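Local coordinates for uncharacterized protein AsqI (Emericella nidulans, PDB 5YY3) that acts as a zinc-dependent cyclopenase, converting 4'-methoxycyclopenin into 4'-methoxyviridicatin with release of methyl isocyanate in aspoquinolone biosynthesis, at residues L88-A93 / G122-H127; L116-L121 / N143-S148. All blocks are in the same frame, centred on the assembly; numbering follows the deposited sequence.

Interaction 1: L88-A93 / G122-H127; sequences LMLDAA and GIYLTH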
ATOM      1  N   LEU A  88     -13.886 -31.421 -39.332  1.00 35.59           N
ATOM      2  CA  LEU A  88     -14.955 -32.026 -40.150  1.00 37.23           C
ATOM      3  C   LEU A  88     -14.443 -33.231 -40.945  1.00 35.07           C
ATOM      4  O   LEU A  88     -15.138 -34.237 -41.128  1.00 34.62           O
ATOM      5  CB  LEU A  88     -15.544 -30.995 -41.118  1.00 34.52           C
ATOM      6  CG  LEU A  88     -16.493 -29.946 -40.541  1.00 35.69           C
ATOM      7  CD1 LEU A  88     -16.719 -28.851 -41.563  1.00 28.99           C
ATOM      8  CD2 LEU A  88     -17.811 -30.582 -40.120  1.00 28.24           C
ATOM      9  N   MET A  89     -13.219 -33.086 -41.430  1.00 32.12           N
ATOM     10  CA  MET A  89     -12.468 -34.159 -42.056  1.00 38.31           C
ATOM     11  C   MET A  89     -12.520 -35.403 -41.166  1.00 36.65           C
ATOM     12  O   MET A  89     -12.885 -36.477 -41.634  1.00 41.88           O
ATOM     13  CB  MET A  89     -11.032 -33.682 -42.291  1.00 39.89           C
ATOM     14  CG  MET A  89     -10.229 -34.330 -43.375  1.00 48.27           C
ATOM     15  SD  MET A  89      -9.064 -33.080 -43.990  1.00 42.72           S
ATOM     16  CE  MET A  89     -10.251 -31.811 -44.414  1.00 45.10           C
ATOM     17  N   LEU A  90     -12.201 -35.247 -39.878  1.00 38.84           N
ATOM     18  CA  LEU A  90     -12.229 -36.372 -38.932  1.00 35.61           C
ATOM     19  C   LEU A  90     -13.610 -37.004 -38.858  1.00 34.78           C
ATOM     20  O   LEU A  90     -13.764 -38.222 -38.785  1.00 38.47           O
ATOM     21  CB  LEU A  90     -11.822 -35.921 -37.537  1.00 33.63           C
ATOM     22  CG  LEU A  90     -10.456 -35.297 -37.303  1.00 36.64           C
ATOM     23  CD1 LEU A  90     -10.310 -35.035 -35.808  1.00 32.96           C
ATOM     24  CD2 LEU A  90      -9.339 -36.177 -37.849  1.00 34.30           C
ATOM     25  N   ASP A  91     -14.615 -36.146 -38.864  1.00 32.74           N
ATOM     26  CA  ASP A  91     -15.993 -36.571 -38.820  1.00 37.45           C
ATOM     27  C   ASP A  91     -16.368 -37.336 -40.098  1.00 40.91           C
ATOM     28  O   ASP A  91     -17.139 -38.303 -40.062  1.00 38.24           O
ATOM     29  CB  ASP A  91     -16.881 -35.342 -38.620  1.00 40.89           C
ATOM     30  CG  ASP A  91     -18.316 -35.695 -38.420  1.00 52.46           C
ATOM     31  OD1 ASP A  91     -18.625 -36.303 -37.367  1.00 59.68           O
ATOM     32  OD2 ASP A  91     -19.138 -35.353 -39.304  1.00 54.50           O
ATOM     33  N   ALA A  92     -15.798 -36.896 -41.222  1.00 42.70           N
ATOM     34  CA  ALA A  92     -16.115 -37.445 -42.543  1.00 43.18           C
ATOM     35  C   ALA A  92     -15.538 -38.847 -42.777  1.00 42.09           C
ATOM     36  O   ALA A  92     -15.933 -39.538 -43.715  1.00 40.41           O
ATOM     37  CB  ALA A  92     -15.623 -36.496 -43.624  1.00 38.96           C
ATOM     38  N   ALA A  93     -14.624 -39.267 -41.905  1.00 42.94           N
ATOM     39  CA  ALA A  93     -13.969 -40.567 -42.034  1.00 42.44           C
ATOM     40  C   ALA A  93     -14.821 -41.722 -41.513  1.00 45.79           C
ATOM     41  O   ALA A  93     -14.394 -42.873 -41.576  1.00 51.43           O
ATOM     42  CB  ALA A  93     -12.615 -40.554 -41.311  1.00 42.50           C
ATOM     43  N   GLY A 122     -10.354 -32.130 -30.407  1.00 32.70           N
ATOM     44  CA  GLY A 122     -11.130 -31.729 -29.250  1.00 27.81           C
ATOM     45  C   GLY A 122     -12.577 -31.532 -29.616  1.00 27.55           C
ATOM     46  O   GLY A 122     -13.463 -32.112 -28.990  1.00 30.44           O
ATOM     47  N   ILE A 123     -12.805 -30.704 -30.633  1.00 32.27           N
ATOM     48  CA  ILE A 123     -14.132 -30.468 -31.195  1.00 29.40           C
ATOM     49  C   ILE A 123     -14.758 -31.767 -31.672  1.00 29.65           C
ATOM     50  O   ILE A 123     -15.920 -32.057 -31.393  1.00 28.35           O
ATOM     51  CB  ILE A 123     -14.063 -29.480 -32.377  1.00 33.25           C
ATOM     52  CG1 ILE A 123     -13.561 -28.125 -31.892  1.00 32.58           C
ATOM     53  CG2 ILE A 123     -15.428 -29.351 -33.068  1.00 32.81           C
ATOM     54  CD1 ILE A 123     -13.278 -27.152 -33.003  1.00 38.41           C
ATOM     55  N   TYR A 124     -13.966 -32.554 -32.392  1.00 34.06           N
ATOM     56  CA  TYR A 124     -14.450 -33.820 -32.934  1.00 35.51           C
ATOM     57  C   TYR A 124     -15.010 -34.726 -31.834  1.00 30.07           C
ATOM     58  O   TYR A 124     -16.162 -35.131 -31.901  1.00 34.66           O
ATOM     59  CB  TYR A 124     -13.332 -34.538 -33.696  1.00 31.83           C
ATOM     60  CG  TYR A 124     -13.678 -35.957 -34.032  1.00 32.36           C
ATOM     61  CD1 TYR A 124     -14.628 -36.247 -35.000  1.00 34.76           C
ATOM     62  CD2 TYR A 124     -13.065 -37.015 -33.366  1.00 35.38           C
ATOM     63  CE1 TYR A 124     -14.953 -37.551 -35.311  1.00 36.49           C
ATOM     64  CE2 TYR A 124     -13.386 -38.331 -33.667  1.00 34.99           C
ATOM     65  CZ  TYR A 124     -14.329 -38.591 -34.644  1.00 41.38           C
ATOM     66  OH  TYR A 124     -14.653 -39.894 -34.941  1.00 42.60           O
ATOM     67  N   LEU A 125     -14.193 -35.025 -30.829  1.00 32.26           N
ATOM     68  CA  LEU A 125     -14.604 -35.865 -29.703  1.00 30.00           C
ATOM     69  C   LEU A 125     -15.829 -35.297 -28.995  1.00 32.08           C
ATOM     70  O   LEU A 125     -16.764 -36.034 -28.687  1.00 36.71           O
ATOM     71  CB  LEU A 125     -13.451 -36.026 -28.706  1.00 32.31           C
ATOM     72  CG  LEU A 125     -12.252 -36.823 -29.224  1.00 32.92           C
ATOM     73  CD1 LEU A 125     -11.089 -36.777 -28.243  1.00 28.60           C
ATOM     74  CD2 LEU A 125     -12.650 -38.258 -29.516  1.00 32.88           C
ATOM     75  N   THR A 126     -15.839 -33.987 -28.758  1.00 31.72           N
ATOM     76  CA  THR A 126     -16.945 -33.354 -28.033  1.00 35.98           C
ATOM     77  C   THR A 126     -18.300 -33.567 -28.711  1.00 36.77           C
ATOM     78  O   THR A 126     -19.326 -33.733 -28.038  1.00 41.54           O
ATOM     79  CB  THR A 126     -16.706 -31.832 -27.854  1.00 35.02           C
ATOM     80  OG1 THR A 126     -15.552 -31.625 -27.029  1.00 32.34           O
ATOM     81  CG2 THR A 126     -17.914 -31.147 -27.210  1.00 30.49           C
ATOM     82  N   HIS A 127     -18.305 -33.590 -30.041  1.00 37.74           N
ATOM     83  CA  HIS A 127     -19.562 -33.625 -30.783  1.00 35.18           C
ATOM     84  C   HIS A 127     -19.832 -34.959 -31.479  1.00 32.14           C
ATOM     85  O   HIS A 127     -20.846 -35.116 -32.147  1.00 36.71           O
ATOM     86  CB  HIS A 127     -19.585 -32.482 -31.790  1.00 36.83           C
ATOM     87  CG  HIS A 127     -19.467 -31.131 -31.155  1.00 36.70           C
ATOM     88  ND1 HIS A 127     -20.562 -30.424 -30.708  1.00 36.20           N
ATOM     89  CD2 HIS A 127     -18.384 -30.368 -30.879  1.00 35.64           C
ATOM     90  CE1 HIS A 127     -20.158 -29.279 -30.188  1.00 37.19           C
ATOM     91  NE2 HIS A 127     -18.842 -29.218 -30.278  1.00 34.75           N
TER
HETATM   92  O   HOH W   1     -14.871 -40.291 -37.757  1.00 41.50           O
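One water molecule is gripped by both helices: it donates to L90 O at 2.6 Å and accepts from Y124 OH at 2.9 Å. The carbonyl it serves lies in the last turns of helix 77-92, and L90 O also receives a weak bond from A93 N (3.4 Å). The phenol thus reaches this backbone through water, and its own proton is spoken for.

Apart from the hydroxyl the contact is apolar. L90 CB lies over one face of the Y124 ring, 4.1 Å from the centroid and 23° off the normal, a CH-pi contact displaced toward the rim. The same leucine then sends CD1 past the root of the tyrosine, where it meets Y124 CB at 3.7 Å. Leucine fits because its CB covers the ring face while its CD1 packs against Y124 CB and CG; tyrosine is long enough to reach helix 77-92 and still end in a polar group. Y124 CG stands anti to the backbone N (chi1 168°), which directs the ring across to helix 77-92 and brings CE1 to 3.8 Å from D91 CA, approached obliquely. D91 lends mainly its backbone and CB here, as suits a charged residue on the exposed flank.

On the other side of helix 114-127, G122 O is shared by T126 N and by T126 OG1, the latter at 2.9 Å, from opposite faces of the carbonyl plane. T126 also packs on Y188, M191 and V192 of helix 180-193, and H127 NE2 is hydrogen-bonded to M191 O. Helix 97-109 packs on both residues of the main contact, with A104 against L90 and L97 against Y124, so three consecutive helices meet here.

Interaction 2: L116-L121 / N143-S148; sequences LMRDAL and NHPFFS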
ATOM      1  N   LEU A 116      -2.883 -27.676 -34.026  1.00 34.24           N
ATOM      2  CA  LEU A 116      -4.041 -27.651 -34.899  1.00 32.43           C
ATOM      3  C   LEU A 116      -4.860 -28.912 -34.652  1.00 29.93           C
ATOM      4  O   LEU A 116      -6.077 -28.849 -34.485  1.00 29.74           O
ATOM      5  CB  LEU A 116      -3.618 -27.540 -36.368  1.00 36.44           C
ATOM      6  CG  LEU A 116      -4.698 -27.304 -37.431  1.00 36.14           C
ATOM      7  CD1 LEU A 116      -4.060 -26.777 -38.702  1.00 35.88           C
ATOM      8  CD2 LEU A 116      -5.525 -28.572 -37.731  1.00 32.67           C
ATOM      9  N   MET A 117      -4.182 -30.057 -34.625  1.00 32.32           N
ATOM     10  CA  MET A 117      -4.863 -31.333 -34.408  1.00 32.03           C
ATOM     11  C   MET A 117      -5.576 -31.381 -33.059  1.00 34.17           C
ATOM     12  O   MET A 117      -6.689 -31.899 -32.969  1.00 32.98           O
ATOM     13  CB  MET A 117      -3.880 -32.501 -34.509  1.00 34.55           C
ATOM     14  CG  MET A 117      -4.559 -33.858 -34.442  1.00 32.36           C
ATOM     15  SD  MET A 117      -5.856 -33.998 -35.692  1.00 36.95           S
ATOM     16  CE  MET A 117      -7.049 -34.942 -34.789  1.00 45.82           C
ATOM     17  N   ARG A 118      -4.947 -30.840 -32.014  1.00 33.34           N
ATOM     18  CA  ARG A 118      -5.560 -30.849 -30.680  1.00 33.71           C
ATOM     19  C   ARG A 118      -6.890 -30.130 -30.670  1.00 31.45           C
ATOM     20  O   ARG A 118      -7.858 -30.631 -30.107  1.00 30.66           O
ATOM     21  CB  ARG A 118      -4.632 -30.225 -29.636  1.00 33.07           C
ATOM     22  CG  ARG A 118      -3.801 -31.250 -28.938  1.00 33.59           C
ATOM     23  CD  ARG A 118      -2.860 -30.636 -27.937  1.00 36.32           C
ATOM     24  NE  ARG A 118      -1.491 -30.945 -28.311  1.00 33.41           N
ATOM     25  CZ  ARG A 118      -0.682 -30.044 -28.818  1.00 32.94           C
ATOM     26  NH1 ARG A 118      -1.125 -28.806 -28.961  1.00 40.16           N
ATOM     27  NH2 ARG A 118       0.552 -30.362 -29.155  1.00 42.07           N
ATOM     28  N   ASP A 119      -6.937 -28.971 -31.319  1.00 32.87           N
ATOM     29  CA  ASP A 119      -8.175 -28.218 -31.448  1.00 30.11           C
ATOM     30  C   ASP A 119      -9.203 -28.992 -32.269  1.00 32.73           C
ATOM     31  O   ASP A 119     -10.382 -29.051 -31.913  1.00 30.01           O
ATOM     32  CB  ASP A 119      -7.912 -26.856 -32.085  1.00 31.39           C
ATOM     33  CG  ASP A 119      -7.505 -25.807 -31.068  1.00 34.65           C
ATOM     34  OD1 ASP A 119      -7.841 -25.991 -29.876  1.00 37.30           O
ATOM     35  OD2 ASP A 119      -6.868 -24.792 -31.454  1.00 33.72           O
ATOM     36  N   ALA A 120      -8.749 -29.593 -33.365  1.00 33.83           N
ATOM     37  CA  ALA A 120      -9.639 -30.314 -34.272  1.00 32.39           C
ATOM     38  C   ALA A 120     -10.200 -31.559 -33.593  1.00 28.36           C
ATOM     39  O   ALA A 120     -11.398 -31.839 -33.659  1.00 32.97           O
ATOM     40  CB  ALA A 120      -8.894 -30.683 -35.575  1.00 30.26           C
ATOM     41  N   LEU A 121      -9.321 -32.292 -32.921  1.00 29.79           N
ATOM     42  CA  LEU A 121      -9.695 -33.525 -32.262  1.00 31.99           C
ATOM     43  C   LEU A 121     -10.612 -33.248 -31.086  1.00 35.36           C
ATOM     44  O   LEU A 121     -11.524 -34.032 -30.800  1.00 33.89           O
ATOM     45  CB  LEU A 121      -8.453 -34.270 -31.785  1.00 30.66           C
ATOM     46  CG  LEU A 121      -8.737 -35.648 -31.213  1.00 34.81           C
ATOM     47  CD1 LEU A 121      -9.604 -36.433 -32.187  1.00 35.40           C
ATOM     48  CD2 LEU A 121      -7.434 -36.365 -30.935  1.00 34.51           C
ATOM     49  N   ASN A 143      -3.422 -32.433 -19.179  1.00 34.61           N
ATOM     50  CA  ASN A 143      -2.622 -33.236 -20.093  1.00 36.61           C
ATOM     51  C   ASN A 143      -1.951 -32.420 -21.191  1.00 35.16           C
ATOM     52  O   ASN A 143      -1.084 -32.942 -21.889  1.00 37.13           O
ATOM     53  CB  ASN A 143      -3.470 -34.344 -20.742  1.00 37.80           C
ATOM     54  CG  ASN A 143      -3.831 -35.457 -19.776  1.00 43.68           C
ATOM     55  OD1 ASN A 143      -3.626 -35.341 -18.567  1.00 48.38           O
ATOM     56  ND2 ASN A 143      -4.344 -36.562 -20.317  1.00 53.85           N
ATOM     57  N   HIS A 144      -2.350 -31.159 -21.343  1.00 30.59           N
ATOM     58  CA  HIS A 144      -1.833 -30.313 -22.403  1.00 29.94           C
ATOM     59  C   HIS A 144      -0.320 -30.184 -22.266  1.00 32.47           C
ATOM     60  O   HIS A 144       0.195 -30.101 -21.146  1.00 34.78           O
ATOM     61  CB  HIS A 144      -2.511 -28.944 -22.357  1.00 31.43           C
ATOM     62  CG  HIS A 144      -2.212 -28.080 -23.540  1.00 32.37           C
ATOM     63  ND1 HIS A 144      -0.996 -27.452 -23.719  1.00 28.99           N
ATOM     64  CD2 HIS A 144      -2.971 -27.740 -24.611  1.00 30.68           C
ATOM     65  CE1 HIS A 144      -1.020 -26.760 -24.847  1.00 34.47           C
ATOM     66  NE2 HIS A 144      -2.208 -26.920 -25.409  1.00 30.43           N
ATOM     67  N   PRO A 145       0.397 -30.204 -23.404  1.00 32.01           N
ATOM     68  CA  PRO A 145       1.863 -30.090 -23.434  1.00 32.37           C
ATOM     69  C   PRO A 145       2.435 -28.951 -22.581  1.00 33.51           C
ATOM     70  O   PRO A 145       3.548 -29.085 -22.075  1.00 34.51           O
ATOM     71  CB  PRO A 145       2.160 -29.837 -24.919  1.00 33.04           C
ATOM     72  CG  PRO A 145       1.076 -30.556 -25.635  1.00 35.74           C
ATOM     73  CD  PRO A 145      -0.157 -30.457 -24.751  1.00 33.29           C
ATOM     74  N   PHE A 146       1.697 -27.852 -22.431  1.00 33.50           N
ATOM     75  CA  PHE A 146       2.201 -26.697 -21.683  1.00 32.60           C
ATOM     76  C   PHE A 146       2.306 -26.987 -20.179  1.00 31.40           C
ATOM     77  O   PHE A 146       3.025 -26.299 -19.457  1.00 34.81           O
ATOM     78  CB  PHE A 146       1.316 -25.464 -21.904  1.00 30.97           C
ATOM     79  CG  PHE A 146       1.443 -24.845 -23.272  1.00 30.34           C
ATOM     80  CD1 PHE A 146       2.205 -25.434 -24.262  1.00 30.74           C
ATOM     81  CD2 PHE A 146       0.795 -23.654 -23.558  1.00 29.88           C
ATOM     82  CE1 PHE A 146       2.313 -24.851 -25.518  1.00 30.64           C
ATOM     83  CE2 PHE A 146       0.896 -23.071 -24.800  1.00 30.93           C
ATOM     84  CZ  PHE A 146       1.659 -23.669 -25.785  1.00 32.45           C
ATOM     85  N   PHE A 147       1.586 -28.005 -19.720  1.00 32.02           N
ATOM     86  CA  PHE A 147       1.647 -28.438 -18.328  1.00 36.45           C
ATOM     87  C   PHE A 147       2.860 -29.310 -18.031  1.00 37.77           C
ATOM     88  O   PHE A 147       2.900 -29.983 -17.006  1.00 46.41           O
ATOM     89  CB  PHE A 147       0.372 -29.200 -17.947  1.00 34.29           C
ATOM     90  CG  PHE A 147      -0.759 -28.309 -17.508  1.00 34.61           C
ATOM     91  CD1 PHE A 147      -1.432 -27.517 -18.422  1.00 31.51           C
ATOM     92  CD2 PHE A 147      -1.140 -28.257 -16.185  1.00 28.86           C
ATOM     93  CE1 PHE A 147      -2.465 -26.694 -18.018  1.00 28.50           C
ATOM     94  CE2 PHE A 147      -2.175 -27.449 -15.782  1.00 28.86           C
ATOM     95  CZ  PHE A 147      -2.834 -26.661 -16.696  1.00 28.66           C
ATOM     96  N   SER A 148       3.847 -29.304 -18.923  1.00 44.67           N
ATOM     97  CA  SER A 148       5.090 -30.043 -18.703  1.00 45.22           C
ATOM     98  C   SER A 148       6.292 -29.186 -19.065  1.00 49.40           C
ATOM     99  O   SER A 148       6.181 -28.254 -19.865  1.00 44.92           O
ATOM    100  CB  SER A 148       5.109 -31.330 -19.522  1.00 46.02           C
ATOM    101  OG  SER A 148       3.981 -32.126 -19.229  1.00 47.84           O
TER
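R118 and P145 meet where helix 114-127 of the hemocyanin-type domain, the fold shared with tyrosinases, faces a short 3-10 turn at 145-146 in the loop that follows helix 129-133. The arginine has the most surface buried here, followed by the proline and H144.

The two main partners approach from opposite directions. P145 CG sits over one face of the R118 guanidinium, 3.4 Å above its plane and offset toward the rim, with NH2 its nearest atom at 3.6 Å. P145 CD is 3.8 Å from R118 NE. A flat, delocalised cation with a weakly hydrated face can accept such an apolar ring, and proline, rigid and compact, offers its methylenes without competing for the N-H groups. Those hydrogens point elsewhere: R118 NH2 binds L63 O, NH1 forms a salt bridge with E115 OE1, and NE makes a weak bond to F61 O. These bonds fix the rotation of the guanidinium and probably offset much of the cost of burying the charge. The side chain reaches them by a bend at chi3 (-119°).

H144 is the third member. Its side chain crosses that of R118 at about a right angle, guanidinium and imidazole planes 58° apart, and NE2 comes no closer than 4.2 Å to R118 NH1, without a bond. The imidazole is held from within its own loop and by F385, whose ring meets it obliquely. P145 CD lies over one of its faces, and its CE1 stands over the F146 ring, 3.4 Å above that plane. The side chain is about 11 Å from that of the zinc ligand H186. At the edge of the imidazole, almost in its plane, F146 N donates to ND1 over 3.0 Å with a nearly straight N-H...N angle of 171°.

Both contacts use helix 114-127 but engage it on different sides: interaction 1 binds its C-terminal half to helix 77-92, interaction 2 its N-terminal half to a loop. They meet through L90, whose CD1 packs on M117 CE at 3.4 Å and also against L121, so L90 packs on the segment 116-121 as well as on Y124. Both are largely buried, yet interaction 1 has an exposed flank at D91. It relies on a leucine over an aromatic face plus a bridging water. In interaction 2 a buried cation takes the place of the aromatic group, with proline over its face and polar partners from surrounding chain at its N-H groups.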